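Local coordinates for sulfate adenylyltransferase (Allochromatium vinosum, PDB 4DNX), which catalyses the reaction of sulfate with ATP to give adenosine 5'-phosphosulfate and diphosphate, at residues F198-P203 against I226-G231; I294-A299 against R329-A334. All coordinates share one frame; numbering follows the deposited sequence.

Contact 1 (F198-P203 against I226-G231)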
# COMPACT_ATOMS: atom_id res chain seq x y z
N PHE A 198 -10.28 13.08 8.17
CA PHE A 198 -9.86 14.46 7.89
C PHE A 198 -9.08 14.47 6.59
O PHE A 198 -8.09 13.78 6.49
CB PHE A 198 -8.95 15.00 9.04
CG PHE A 198 -8.43 16.41 8.79
CD1 PHE A 198 -9.30 17.50 8.87
CD2 PHE A 198 -7.08 16.62 8.45
CE1 PHE A 198 -8.81 18.82 8.63
CE2 PHE A 198 -6.59 17.96 8.22
CZ PHE A 198 -7.46 18.99 8.32
N GLN A 199 -9.51 15.31 5.63
CA GLN A 199 -8.81 15.44 4.34
C GLN A 199 -7.77 16.56 4.39
O GLN A 199 -8.05 17.65 4.90
CB GLN A 199 -9.84 15.78 3.22
CG GLN A 199 -9.19 16.00 1.86
CD GLN A 199 -10.20 16.05 0.72
OE1 GLN A 199 -11.18 15.30 0.70
NE2 GLN A 199 -9.97 16.96 -0.24
N THR A 200 -6.59 16.33 3.82
CA THR A 200 -5.64 17.44 3.64
C THR A 200 -4.76 17.18 2.44
O THR A 200 -4.66 16.05 2.02
CB THR A 200 -4.74 17.66 4.89
OG1 THR A 200 -4.03 18.90 4.72
CG2 THR A 200 -3.78 16.50 5.08
N ARG A 201 -4.17 18.24 1.85
CA ARG A 201 -3.12 17.98 0.86
C ARG A 201 -1.80 18.60 1.24
O ARG A 201 -0.79 18.44 0.54
CB ARG A 201 -3.53 18.35 -0.59
CG ARG A 201 -3.89 19.76 -0.80
CD ARG A 201 -4.36 19.97 -2.26
NE ARG A 201 -4.89 21.32 -2.45
CZ ARG A 201 -6.13 21.70 -2.14
NH1 ARG A 201 -7.00 20.84 -1.61
NH2 ARG A 201 -6.51 22.96 -2.35
N ASN A 202 -1.79 19.33 2.35
CA ASN A 202 -0.53 19.86 2.85
C ASN A 202 -0.22 19.50 4.32
O ASN A 202 -1.05 18.85 4.98
CB ASN A 202 -0.41 21.35 2.52
CG ASN A 202 0.04 21.56 1.08
OD1 ASN A 202 1.06 20.96 0.60
ND2 ASN A 202 -0.74 22.31 0.35
N PRO A 203 0.99 19.85 4.79
CA PRO A 203 1.33 19.62 6.20
C PRO A 203 0.31 20.18 7.17
O PRO A 203 -0.33 21.21 6.90
CB PRO A 203 2.67 20.32 6.37
CG PRO A 203 3.28 20.28 4.97
CD PRO A 203 2.07 20.57 4.09
N ILE A 226 -6.16 10.31 8.45
CA ILE A 226 -5.74 11.55 7.73
C ILE A 226 -5.69 11.05 6.30
O ILE A 226 -4.89 10.16 5.97
CB ILE A 226 -4.38 12.02 8.21
CG1 ILE A 226 -4.46 12.45 9.71
CG2 ILE A 226 -3.94 13.21 7.34
CD1 ILE A 226 -3.16 12.91 10.38
N HIS A 227 -6.60 11.54 5.48
CA HIS A 227 -6.83 10.97 4.13
C HIS A 227 -6.30 12.03 3.16
O HIS A 227 -6.98 13.02 2.88
CB HIS A 227 -8.34 10.72 3.99
CG HIS A 227 -8.69 9.67 2.97
ND1 HIS A 227 -9.83 9.74 2.20
CD2 HIS A 227 -8.03 8.56 2.56
CE1 HIS A 227 -9.90 8.69 1.40
NE2 HIS A 227 -8.81 7.95 1.58
N MET A 228 -5.09 11.81 2.67
CA MET A 228 -4.39 12.85 1.89
C MET A 228 -4.77 12.77 0.42
O MET A 228 -4.90 11.66 -0.15
CB MET A 228 -2.87 12.71 2.04
CG MET A 228 -2.29 13.05 3.52
SD MET A 228 -0.51 12.80 3.61
CE MET A 228 -0.33 11.05 3.16
N LEU A 229 -5.00 13.93 -0.19
CA LEU A 229 -5.37 13.93 -1.60
C LEU A 229 -4.04 13.86 -2.36
O LEU A 229 -3.24 14.80 -2.30
CB LEU A 229 -6.20 15.18 -1.94
CG LEU A 229 -6.45 15.38 -3.45
CD1 LEU A 229 -6.95 14.07 -4.15
CD2 LEU A 229 -7.46 16.49 -3.56
N LEU A 230 -3.80 12.74 -3.05
CA LEU A 230 -2.60 12.54 -3.84
C LEU A 230 -2.82 13.04 -5.27
O LEU A 230 -3.90 12.86 -5.83
CB LEU A 230 -2.28 11.03 -3.91
CG LEU A 230 -2.17 10.44 -2.50
CD1 LEU A 230 -2.08 8.91 -2.63
CD2 LEU A 230 -0.99 10.98 -1.73
N GLY A 231 -1.80 13.64 -5.86
CA GLY A 231 -1.96 14.05 -7.24
C GLY A 231 -0.73 14.77 -7.68
O GLY A 231 0.24 14.84 -6.94
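Phe198 and Thr200 each offer a carbonyl to the neighbouring strand, which fixes a parallel register of Phe198 with Ile226, Gln199 with His227 and Thr200 with Met228. His227 N donates to Phe198 O at 2.9 Å, almost straight at 175° about the hydrogen, and Leu229 N reaches Thr200 O at 3.1 Å. The return bond between them, from Thr200 N to His227 O, is weak at 3.5 Å.

Side chain meets side chain most closely on the face of Thr200, Ile226 and Met228. With Thr200 OG1 anti to the backbone N (chi1 -170°), Thr200 CG2 lies between the backbone N and the carbonyl carbon and touches Ile226 CG2 at 4.0 Å and Met228 CG at 4.1 Å. Ile226 and Met228 also pack against helix 240-254, which covers this face. The face of Gln199 and His227 is joined more loosely across the two segments: the extended Gln199 lies alongside Leu229, with its NE2 4.2 Å from Leu229 CD2. Arg284 draws the polar ends together, bonding both Gln199 OE1 and His227 ND1. At the exposed end, Arg201 meets Leu229 O through CB at 4.0 Å before its extended chain leads away.

The parallel pairing joins the two strands of a beta-alpha-beta unit in a Rossmann-like fold, and the end of the first strand carries the start of the Gln-Thr-Arg-Asn signature of ATP sulfurylases, probably part of the substrate site as in relatives.

Contact 2 (I294-A299 against R329-A334)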
# COMPACT_ATOMS: atom_id res chain seq x y z
N ILE A 294 -16.03 18.66 8.28
CA ILE A 294 -16.32 19.65 7.21
C ILE A 294 -16.28 21.03 7.88
O ILE A 294 -17.07 21.31 8.76
CB ILE A 294 -17.73 19.42 6.60
CG1 ILE A 294 -17.78 18.02 5.96
CG2 ILE A 294 -18.15 20.58 5.57
CD1 ILE A 294 -19.00 17.73 5.12
N GLY A 295 -15.34 21.85 7.46
CA GLY A 295 -15.20 23.23 7.94
C GLY A 295 -15.80 24.28 7.01
O GLY A 295 -16.64 23.96 6.17
N ARG A 296 -15.34 25.52 7.13
CA ARG A 296 -15.81 26.63 6.30
C ARG A 296 -15.31 26.49 4.87
O ARG A 296 -14.14 26.13 4.66
CB ARG A 296 -15.27 27.92 6.91
CG ARG A 296 -15.70 29.20 6.25
CD ARG A 296 -15.05 30.39 6.96
NE ARG A 296 -15.64 30.61 8.27
CZ ARG A 296 -16.59 31.51 8.53
NH1 ARG A 296 -17.06 32.30 7.58
NH2 ARG A 296 -17.06 31.63 9.76
N ASP A 297 -16.20 26.75 3.90
CA ASP A 297 -15.84 26.73 2.48
C ASP A 297 -15.27 25.41 2.00
O ASP A 297 -14.42 25.35 1.12
CB ASP A 297 -14.91 27.91 2.16
CG ASP A 297 -15.64 29.26 2.26
OD1 ASP A 297 -15.19 30.16 3.03
OD2 ASP A 297 -16.70 29.42 1.58
N HIS A 298 -15.74 24.31 2.59
CA HIS A 298 -15.22 23.01 2.23
C HIS A 298 -15.35 22.73 0.72
O HIS A 298 -16.44 22.91 0.18
CB HIS A 298 -15.94 21.94 3.06
CG HIS A 298 -15.39 20.56 2.85
ND1 HIS A 298 -14.36 20.05 3.62
CD2 HIS A 298 -15.71 19.60 1.95
CE1 HIS A 298 -14.09 18.81 3.22
NE2 HIS A 298 -14.88 18.52 2.20
N ALA A 299 -14.24 22.32 0.10
CA ALA A 299 -14.16 21.98 -1.34
C ALA A 299 -14.55 23.13 -2.28
O ALA A 299 -14.88 22.90 -3.46
CB ALA A 299 -15.01 20.73 -1.64
N ARG A 329 -19.05 19.45 12.34
CA ARG A 329 -19.10 20.78 11.71
C ARG A 329 -18.03 21.66 12.35
O ARG A 329 -18.18 22.06 13.51
CB ARG A 329 -20.49 21.39 11.89
CG ARG A 329 -21.54 20.71 11.06
CD ARG A 329 -22.95 21.29 11.32
NE ARG A 329 -23.90 20.68 10.38
CZ ARG A 329 -25.12 21.16 10.11
NH1 ARG A 329 -25.56 22.25 10.72
NH2 ARG A 329 -25.89 20.52 9.25
N ALA A 330 -16.97 21.90 11.60
CA ALA A 330 -15.85 22.73 12.06
C ALA A 330 -16.02 24.20 11.66
O ALA A 330 -16.90 24.56 10.86
CB ALA A 330 -14.54 22.18 11.51
N ASP A 331 -15.18 25.06 12.24
CA ASP A 331 -15.18 26.50 11.94
C ASP A 331 -13.76 27.00 12.27
O ASP A 331 -12.91 26.21 12.72
CB ASP A 331 -16.24 27.20 12.78
CG ASP A 331 -16.65 28.56 12.22
OD1 ASP A 331 -15.91 29.14 11.41
OD2 ASP A 331 -17.73 29.06 12.63
N ASN A 332 -13.51 28.28 12.02
CA ASN A 332 -12.20 28.90 12.24
C ASN A 332 -11.70 28.68 13.67
O ASN A 332 -12.49 28.74 14.63
CB ASN A 332 -12.27 30.41 12.00
CG ASN A 332 -12.59 30.78 10.54
OD1 ASN A 332 -12.14 30.14 9.60
ND2 ASN A 332 -13.35 31.86 10.38
N THR A 333 -10.41 28.44 13.80
CA THR A 333 -9.76 28.28 15.12
C THR A 333 -8.84 29.45 15.42
O THR A 333 -8.48 30.24 14.54
CB THR A 333 -8.86 27.01 15.20
OG1 THR A 333 -7.80 27.12 14.24
CG2 THR A 333 -9.63 25.72 14.95
N ALA A 334 -8.46 29.58 16.69
CA ALA A 334 -7.50 30.58 17.14
C ALA A 334 -6.90 30.01 18.43
O ALA A 334 -7.44 29.06 18.99
CB ALA A 334 -8.17 31.90 17.44
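Ile294 and Arg329 form a parallel bridge where two strands of the Rossmann-like sheet come to their ends, just before a type II turn from Gly295 to His298 that carries the Gly-Arg-Asp-His signature of ATP sulfurylases. Ala330 N donates to Ile294 O at 2.9 Å. Gln311 NE2 also bonds Ile294 O, as well as Ala330 O, so one amide group links both segments. Past the bridge Gly295 CA and Ala330 CA are 4.2 Å apart, and the methyl of Ala330 rests on Gly295.

A salt bridge then takes over at the more exposed end. Arg296 CG is anti to the backbone N (chi1 -177°), which extends the chain toward 329-334 before a bend at chi3 sets NE. Arg296 NH2 meets Asp331 OD1 at 3.2 Å, in the guanidinium plane and on the syn lone pair of the oxygen. Arg296 NE adds a weak bond to Asp331 OD1 at 3.5 Å. Asn332 N, 29° out of the carboxylate plane on the anti side, bonds Asp331 OD1 at 2.6 Å, so the backbone of the next residue restrains the carboxylate. An alanine in place of Asp331 would probably leave the Arg296 guanidinium without its charged mate here, freer to turn, and deprive Asn332 N of this acceptor.

The Asn332 amide lies nearly parallel to the guanidinium, the planes 16° apart, and Asn332 ND2 comes within 3.4 Å of Arg296 NE, a contact of two donors rather than a hydrogen bond.

From the N terminus, the chain enters contact 1 on strand 195-200, passes through helix 206-219 and returns on strand 223-230, closing a beta-alpha-beta crossover with 22 residues between the segments. It then adds strand 260-266 beyond 223-230 before crossing to the other side of strand 195-200, where strand 291-294 leads into contact 2. That contact closes a second loop, of 29 residues, containing helix 309-316. The two loops follow in series, neither nested nor crossed. Both contacts involve one parallel sheet, contact 1 at an inner pair and contact 2 where strands 291-294 and 326-329 end, the latter at the sheet's edge within this chain; their centres are 15 Å apart, and residues 333-334 lead onward into the small antiparallel sheet.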